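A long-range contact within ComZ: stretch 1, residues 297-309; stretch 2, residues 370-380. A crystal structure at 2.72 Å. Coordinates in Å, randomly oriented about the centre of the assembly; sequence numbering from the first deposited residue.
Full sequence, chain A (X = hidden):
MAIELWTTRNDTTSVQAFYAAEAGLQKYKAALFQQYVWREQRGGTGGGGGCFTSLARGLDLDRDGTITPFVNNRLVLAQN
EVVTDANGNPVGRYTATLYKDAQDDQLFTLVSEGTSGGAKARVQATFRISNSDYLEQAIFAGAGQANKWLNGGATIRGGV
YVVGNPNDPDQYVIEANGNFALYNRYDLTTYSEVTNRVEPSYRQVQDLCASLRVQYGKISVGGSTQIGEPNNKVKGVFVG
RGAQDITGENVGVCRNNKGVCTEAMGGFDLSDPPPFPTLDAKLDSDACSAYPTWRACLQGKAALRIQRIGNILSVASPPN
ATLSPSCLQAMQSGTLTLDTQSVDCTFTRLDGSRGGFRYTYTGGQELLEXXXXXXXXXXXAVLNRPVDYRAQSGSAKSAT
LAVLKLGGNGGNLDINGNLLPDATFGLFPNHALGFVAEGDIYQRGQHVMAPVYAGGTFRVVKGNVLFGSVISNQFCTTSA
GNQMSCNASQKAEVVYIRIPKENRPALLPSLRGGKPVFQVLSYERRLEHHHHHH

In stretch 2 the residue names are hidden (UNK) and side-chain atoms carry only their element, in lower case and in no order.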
ATOM      1  N   CYS A 297      17.238   7.375   6.359  1.00 58.15           N
ATOM      2  CA  CYS A 297      16.939   5.967   6.597  1.00 61.82           C
ATOM      3  C   CYS A 297      17.660   5.060   5.617  1.00 60.79           C
ATOM      4  O   CYS A 297      18.273   4.059   6.016  1.00 63.29           O
ATOM      5  CB  CYS A 297      15.426   5.761   6.519  1.00 63.32           C
ATOM      6  SG  CYS A 297      14.941   4.069   6.801  1.00 74.14           S
ATOM      7  N   LEU A 298      17.594   5.382   4.339  1.00 64.21           N
ATOM      8  CA  LEU A 298      18.239   4.570   3.330  1.00 60.61           C
ATOM      9  C   LEU A 298      19.704   4.564   3.551  1.00 59.94           C
ATOM     10  O   LEU A 298      20.342   3.556   3.472  1.00 59.22           O
ATOM     11  CB  LEU A 298      17.960   5.122   1.961  1.00 54.12           C
ATOM     12  CG  LEU A 298      16.536   4.914   1.553  1.00 58.75           C
ATOM     13  CD1 LEU A 298      16.182   5.871   0.456  1.00 61.17           C
ATOM     14  CD2 LEU A 298      16.404   3.508   1.058  1.00 66.04           C
ATOM     15  N   GLN A 299      20.239   5.719   3.857  1.00 56.74           N
ATOM     16  CA  GLN A 299      21.641   5.837   4.093  1.00 65.21           C
ATOM     17  C   GLN A 299      22.071   4.974   5.237  1.00 68.55           C
ATOM     18  O   GLN A 299      23.070   4.293   5.162  1.00 67.65           O
ATOM     19  CB  GLN A 299      21.976   7.275   4.407  1.00 71.33           C
ATOM     20  CG  GLN A 299      22.104   8.171   3.207  1.00 71.57           C
ATOM     21  CD  GLN A 299      22.107   9.615   3.583  1.00 72.27           C
ATOM     22  OE1 GLN A 299      21.832   9.961   4.700  1.00 69.45           O
ATOM     23  NE2 GLN A 299      22.413  10.460   2.649  1.00 72.01           N
ATOM     24  N   GLY A 300      21.317   5.015   6.317  1.00 69.80           N
ATOM     25  CA  GLY A 300      21.642   4.251   7.482  1.00 49.08           C
ATOM     26  C   GLY A 300      21.325   2.788   7.455  1.00 64.74           C
ATOM     27  O   GLY A 300      21.951   2.041   8.150  1.00 67.54           O
ATOM     28  N   LYS A 301      20.373   2.355   6.666  1.00 59.34           N
ATOM     29  CA  LYS A 301      20.062   0.948   6.668  1.00 68.64           C
ATOM     30  C   LYS A 301      20.617   0.203   5.493  1.00 70.46           C
ATOM     31  O   LYS A 301      20.375  -0.965   5.321  1.00 71.82           O
ATOM     32  CB  LYS A 301      18.571   0.752   6.746  1.00 69.86           C
ATOM     33  CG  LYS A 301      18.070   0.686   8.167  1.00 85.58           C
ATOM     34  CD  LYS A 301      16.732  -0.007   8.246  1.00 94.74           C
ATOM     35  CE  LYS A 301      16.822  -1.314   9.002  1.00 97.66           C
ATOM     36  NZ  LYS A 301      15.973  -2.375   8.386  1.00100.06           N
ATOM     37  N   ALA A 302      21.383   0.883   4.681  1.00 65.30           N
ATOM     38  CA  ALA A 302      21.953   0.278   3.514  1.00 59.51           C
ATOM     39  C   ALA A 302      23.024  -0.696   3.822  1.00 63.63           C
ATOM     40  O   ALA A 302      23.831  -0.479   4.683  1.00 66.48           O
ATOM     41  CB  ALA A 302      22.534   1.343   2.658  1.00 46.66           C
ATOM     42  N   ALA A 303      23.045  -1.773   3.077  1.00 61.66           N
ATOM     43  CA  ALA A 303      24.063  -2.759   3.241  1.00 64.50           C
ATOM     44  C   ALA A 303      25.218  -2.254   2.439  1.00 78.65           C
ATOM     45  O   ALA A 303      26.306  -2.135   2.929  1.00 88.69           O
ATOM     46  CB  ALA A 303      23.603  -4.074   2.691  1.00 57.52           C
ATOM     47  N   LEU A 304      24.957  -1.955   1.184  1.00 73.81           N
ATOM     48  CA  LEU A 304      25.949  -1.445   0.287  1.00 70.48           C
ATOM     49  C   LEU A 304      25.555  -0.039  -0.008  1.00 68.10           C
ATOM     50  O   LEU A 304      24.474   0.197  -0.444  1.00 63.57           O
ATOM     51  CB  LEU A 304      25.912  -2.247  -0.994  1.00 71.50           C
ATOM     52  CG  LEU A 304      27.109  -2.156  -1.916  1.00 65.97           C
ATOM     53  CD1 LEU A 304      26.886  -1.107  -2.960  1.00 62.18           C
ATOM     54  CD2 LEU A 304      28.307  -1.771  -1.106  1.00 58.75           C
ATOM     55  N   ARG A 305      26.437   0.906   0.223  1.00 67.78           N
ATOM     56  CA  ARG A 305      26.113   2.275  -0.048  1.00 62.37           C
ATOM     57  C   ARG A 305      27.307   3.000  -0.575  1.00 66.04           C
ATOM     58  O   ARG A 305      28.294   3.072   0.083  1.00 56.87           O
ATOM     59  CB  ARG A 305      25.672   2.942   1.216  1.00 57.22           C
ATOM     60  CG  ARG A 305      25.740   4.428   1.119  1.00 55.63           C
ATOM     61  CD  ARG A 305      24.751   5.059   2.034  1.00 48.17           C
ATOM     62  NE  ARG A 305      25.038   6.453   2.195  1.00 47.80           N
ATOM     63  CZ  ARG A 305      25.611   6.938   3.261  1.00 51.64           C
ATOM     64  NH1 ARG A 305      25.918   6.128   4.225  1.00 51.18           N
ATOM     65  NH2 ARG A 305      25.852   8.209   3.370  1.00 55.92           N
ATOM     66  N   ILE A 306      27.194   3.560  -1.770  1.00 70.51           N
ATOM     67  CA  ILE A 306      28.277   4.270  -2.415  1.00 68.74           C
ATOM     68  C   ILE A 306      27.890   5.662  -2.794  1.00 60.14           C
ATOM     69  O   ILE A 306      26.838   5.860  -3.294  1.00 57.81           O
ATOM     70  CB  ILE A 306      28.616   3.583  -3.721  1.00 74.48           C
ATOM     71  CG1 ILE A 306      28.816   2.112  -3.486  1.00 79.00           C
ATOM     72  CG2 ILE A 306      29.887   4.132  -4.304  1.00 76.28           C
ATOM     73  CD1 ILE A 306      29.408   1.429  -4.673  1.00 82.21           C
ATOM     74  N   GLN A 307      28.750   6.632  -2.569  1.00 56.23           N
ATOM     75  CA  GLN A 307      28.433   7.988  -2.925  1.00 66.77           C
ATOM     76  C   GLN A 307      29.340   8.446  -4.006  1.00 65.78           C
ATOM     77  O   GLN A 307      30.388   7.918  -4.190  1.00 64.13           O
ATOM     78  CB  GLN A 307      28.659   8.930  -1.773  1.00 71.39           C
ATOM     79  CG  GLN A 307      28.195   8.445  -0.436  1.00 75.33           C
ATOM     80  CD  GLN A 307      27.761   9.581   0.424  1.00 79.08           C
ATOM     81  OE1 GLN A 307      26.608   9.686   0.764  1.00 94.48           O
ATOM     82  NE2 GLN A 307      28.678  10.447   0.762  1.00 71.17           N
ATOM     83  N   ARG A 308      28.944   9.488  -4.696  1.00 60.56           N
ATOM     84  CA  ARG A 308      29.758   9.993  -5.748  1.00 62.26           C
ATOM     85  C   ARG A 308      29.627  11.442  -5.953  1.00 57.82           C
ATOM     86  O   ARG A 308      28.710  11.897  -6.548  1.00 63.27           O
ATOM     87  CB  ARG A 308      29.397   9.345  -7.035  1.00 70.25           C
ATOM     88  CG  ARG A 308      29.977  10.100  -8.184  1.00 76.50           C
ATOM     89  CD  ARG A 308      30.020   9.229  -9.390  1.00 81.87           C
ATOM     90  NE  ARG A 308      29.635   9.998 -10.545  1.00 95.69           N
ATOM     91  CZ  ARG A 308      30.400  10.128 -11.605  1.00108.52           C
ATOM     92  NH1 ARG A 308      31.600   9.571 -11.641  1.00118.52           N
ATOM     93  NH2 ARG A 308      30.001  10.846 -12.631  1.00101.47           N
ATOM     94  N   ILE A 309      30.623  12.141  -5.489  1.00 62.28           N
ATOM     95  CA  ILE A 309      30.767  13.578  -5.570  1.00 68.18           C
ATOM     96  C   ILE A 309      31.796  13.801  -6.678  1.00 68.66           C
ATOM     97  O   ILE A 309      32.976  13.475  -6.502  1.00 67.07           O
ATOM     98  CB  ILE A 309      31.212  14.170  -4.228  1.00 69.89           C
ATOM     99  CG1 ILE A 309      30.137  14.008  -3.164  1.00 68.72           C
ATOM    100  CG2 ILE A 309      31.626  15.602  -4.383  1.00 78.96           C
ATOM    101  CD1 ILE A 309      30.372  12.807  -2.262  1.00 69.92           C
ATOM    102  N   UNK A 370      20.566  -9.679  -5.227  1.00 81.64           N
ATOM    103  CA  UNK A 370      20.760  -8.585  -4.308  1.00 76.97           C
ATOM    104  C   UNK A 370      20.633  -9.106  -2.888  1.00 89.36           C
ATOM    105  O   UNK A 370      19.642  -9.711  -2.562  1.00 92.63           O
ATOM    106  c   UNK A 370      20.003  -6.324  -3.652  1.00 64.39           C
ATOM    107  c   UNK A 370      19.724  -7.490  -4.540  1.00 66.61           C
ATOM    108  c   UNK A 370      19.752  -6.994  -5.960  1.00 64.15           C
ATOM    109  N   UNK A 371      21.640  -8.886  -2.050  1.00 89.47           N
ATOM    110  CA  UNK A 371      21.621  -9.365  -0.671  1.00 89.21           C
ATOM    111  C   UNK A 371      21.625  -8.182   0.246  1.00 87.20           C
ATOM    112  O   UNK A 371      22.608  -7.497   0.363  1.00 84.52           O
ATOM    113  c   UNK A 371      23.692 -10.568  -2.700  1.00100.73           C
ATOM    114  c   UNK A 371      23.242 -11.084  -1.520  1.00100.75           C
ATOM    115  c   UNK A 371      23.175 -12.438  -1.371  1.00104.75           C
ATOM    116  c   UNK A 371      23.539 -13.269  -2.394  1.00108.77           C
ATOM    117  c   UNK A 371      22.854 -10.188  -0.398  1.00 96.34           C
ATOM    118  c   UNK A 371      24.059 -11.391  -3.730  1.00103.58           C
ATOM    119  c   UNK A 371      23.985 -12.743  -3.575  1.00108.60           C
ATOM    120  N   UNK A 372      20.480  -7.896   0.863  1.00 88.14           N
ATOM    121  CA  UNK A 372      20.280  -6.702   1.639  1.00 84.13           C
ATOM    122  C   UNK A 372      19.954  -5.566   0.695  1.00 81.75           C
ATOM    123  O   UNK A 372      19.759  -5.758  -0.507  1.00 84.08           O
ATOM    124  N   UNK A 373      19.927  -4.359   1.238  1.00 76.49           N
ATOM    125  CA  UNK A 373      19.562  -3.188   0.457  1.00 72.14           C
ATOM    126  C   UNK A 373      20.793  -2.397   0.011  1.00 66.31           C
ATOM    127  O   UNK A 373      21.728  -2.179   0.787  1.00 66.07           O
ATOM    128  o   UNK A 373      17.510  -3.808   2.831  1.00105.03           O
ATOM    129  o   UNK A 373      16.327  -3.023   1.157  1.00101.27           O
ATOM    130  c   UNK A 373      17.400  -3.101   1.795  1.00 98.00           C
ATOM    131  c   UNK A 373      18.622  -2.317   1.285  1.00 79.37           C
ATOM    132  N   UNK A 374      20.764  -1.904  -1.211  1.00 61.43           N
ATOM    133  CA  UNK A 374      21.871  -1.160  -1.766  1.00 58.18           C
ATOM    134  C   UNK A 374      21.465   0.185  -2.308  1.00 55.81           C
ATOM    135  O   UNK A 374      20.531   0.271  -3.033  1.00 56.85           O
ATOM    136  c   UNK A 374      21.699  -3.092  -3.356  1.00 58.05           C
ATOM    137  c   UNK A 374      22.559  -1.966  -2.876  1.00 60.71           C
ATOM    138  c   UNK A 374      22.922  -1.117  -4.057  1.00 69.31           C
ATOM    139  N   UNK A 375      22.181   1.239  -1.956  1.00 57.33           N
ATOM    140  CA  UNK A 375      21.863   2.549  -2.474  1.00 62.46           C
ATOM    141  C   UNK A 375      23.068   3.263  -3.018  1.00 61.15           C
ATOM    142  O   UNK A 375      24.046   3.387  -2.341  1.00 55.01           O
ATOM    143  c   UNK A 375      21.143   3.431  -1.452  1.00 58.29           C
ATOM    144  c   UNK A 375      21.662   4.840  -1.454  1.00 54.49           C
ATOM    145  c   UNK A 375      21.277   2.869  -0.089  1.00 63.21           C
ATOM    146  N   UNK A 376      22.946   3.750  -4.248  1.00 60.22           N
ATOM    147  CA  UNK A 376      23.975   4.472  -4.958  1.00 54.96           C
ATOM    148  C   UNK A 376      23.600   5.903  -5.077  1.00 53.86           C
ATOM    149  O   UNK A 376      22.662   6.205  -5.714  1.00 57.94           O
ATOM    150  c   UNK A 376      24.946   1.818  -5.456  1.00 56.46           C
ATOM    151  c   UNK A 376      23.896   2.431  -6.328  1.00 54.64           C
ATOM    152  c   UNK A 376      24.075   3.918  -6.347  1.00 52.37           C
ATOM    153  c   UNK A 376      23.979   1.864  -7.712  1.00 54.31           C
ATOM    154  N   UNK A 377      24.341   6.802  -4.478  1.00 50.82           N
ATOM    155  CA  UNK A 377      24.000   8.190  -4.574  1.00 60.21           C
ATOM    156  C   UNK A 377      24.861   8.900  -5.578  1.00 61.15           C
ATOM    157  O   UNK A 377      26.041   8.759  -5.557  1.00 62.65           O
ATOM    158  c   UNK A 377      23.603   8.856  -0.769  1.00 85.29           C
ATOM    159  c   UNK A 377      23.486   8.146  -2.096  1.00 78.63           C
ATOM    160  o   UNK A 377      24.001   8.205   0.189  1.00 88.07           O
ATOM    161  c   UNK A 377      24.171   8.865  -3.229  1.00 67.86           C
ATOM    162  o   UNK A 377      23.298  10.050  -0.661  1.00 87.16           O
ATOM    163  N   UNK A 378      24.250   9.674  -6.453  1.00 53.32           N
ATOM    164  CA  UNK A 378      24.960  10.425  -7.464  1.00 67.58           C
ATOM    165  C   UNK A 378      25.401   9.527  -8.573  1.00 68.22           C
ATOM    166  O   UNK A 378      26.384   9.756  -9.210  1.00 63.72           O
ATOM    167  N   UNK A 379      24.602   8.529  -8.834  1.00 68.29           N
ATOM    168  CA  UNK A 379      24.914   7.497  -9.811  1.00 61.58           C
ATOM    169  C   UNK A 379      23.609   7.184 -10.517  1.00 60.77           C
ATOM    170  O   UNK A 379      22.559   7.154  -9.874  1.00 62.43           O
ATOM    171  c   UNK A 379      27.490   5.278  -7.891  1.00 49.12           C
ATOM    172  c   UNK A 379      25.479   6.229  -9.138  1.00 61.73           C
ATOM    173  c   UNK A 379      26.942   6.432  -8.718  1.00 60.42           C
ATOM    174  c   UNK A 379      25.313   5.009 -10.045  1.00 61.40           C
ATOM    175  N   UNK A 380      23.647   7.079 -11.833  1.00 69.18           N
ATOM    176  CA  UNK A 380      22.498   6.557 -12.541  1.00 64.64           C
ATOM    177  C   UNK A 380      22.681   5.058 -12.751  1.00 62.64           C
ATOM    178  O   UNK A 380      23.784   4.518 -12.650  1.00 68.08           O
ATOM    179  o   UNK A 380      21.346   8.995 -12.489  1.00 91.05           O
ATOM    180  o   UNK A 380      21.713   9.558 -14.584  1.00 86.79           O
ATOM    181  c   UNK A 380      22.302   7.301 -13.860  1.00 70.22           C
ATOM    182  c   UNK A 380      21.754   8.722 -13.643  1.00 82.48           C
TER

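Position 370 carries three side-chain carbons, one bearing the other two. This fork directly on the CA-attached atom identifies Val-370; its side chain is out of reach of stretch 1, so the assignment rests on shape alone. At 371 a single carbon leads to a six-membered carbon ring with no oxygen, which gives Phe-371. The ring leads away from stretch 1, and the backbone O lies 4.3 Å from Ala-303 CB.

Position 372 has no side-chain atoms. Its phi of 82° favours glycine, and an ideal CB would lie a tight 3.1 Å from Ala-303 CB; the residue is Gly-372. At 373 two carbons end in two oxygens, the pattern of a carboxylate attached directly to CB. Asn would show the same heavy-atom outline, but the second terminal atom is oxygen, not nitrogen, hence Asp-373. Its backbone O accepts from Ala-303 N (2.7 Å) and Leu-304 N (3.3 Å), while its OD1 is hydrogen-bonded elsewhere in the structure.

Position 374 again shows one carbon carrying two, and its CB sits 3.9 Å from Leu-304 CB: Val-374. The same three-carbon fork recurs at 375, where one arm comes within 3.4 Å of Ala-302 CB and 3.7 Å of Leu-298 O. This is Val-375, and the arm is CG1. Its backbone N donates to Leu-304 O (2.9 Å), and its O accepts from Ile-306 N (3.2 Å).

Four carbons forked at the second mark 376 as Leu-376, since isoleucine would fork at the first. Its CD2 lies 4.3 Å from Leu-304 CD1 and 4.4 Å from Ile-306 CG1. Position 377 has three carbons, the third bearing two oxygens. One of these oxygens is 2.9 Å from Arg-305 NE, as a carboxylate facing a guanidinium should be, so the residue is Glu-377. The N-H...O angle of 169° makes this salt bridge nearly linear, with OE2 near the guanidinium plane. OE1 accepts a weak bond from Gln-299 NE2 at 3.5 Å.

No side-chain atoms exist at 378. Phi is positive at 76°, and an ideal CB would clash with Arg-308 O at 2.7 Å, which leaves Gly-378. At 379 four carbons fork at the first, with one arm two carbons long: Ile-379, whose CG1 lies 4.2 Å from Arg-308 CB. Position 380 has two side-chain carbons, the second carrying two oxygens, and touches nothing on stretch 1: Asp-380.

The contact is a parallel strand pair, with axes 1° apart in direction and 4.7 Å at closest approach. Val-375 N to Leu-304 O, Ile-306 N to Val-375 O and Glu-377 N to Ile-306 O (2.9 Å) bind the backbones. Leu-304, Ile-306, Val-374 and Leu-376 pack on one face; Arg-305, Val-375 and Glu-377 occupy the other. There Arg-305 NH2 also donates to Gln-307 OE1 (3.1 Å), tying Gln-307, the next side chain of its own strand on that face, to the salt bridge. Together the stretches bury 693 Å².

Stretch 2 (370-380) VFGDVVLEGID
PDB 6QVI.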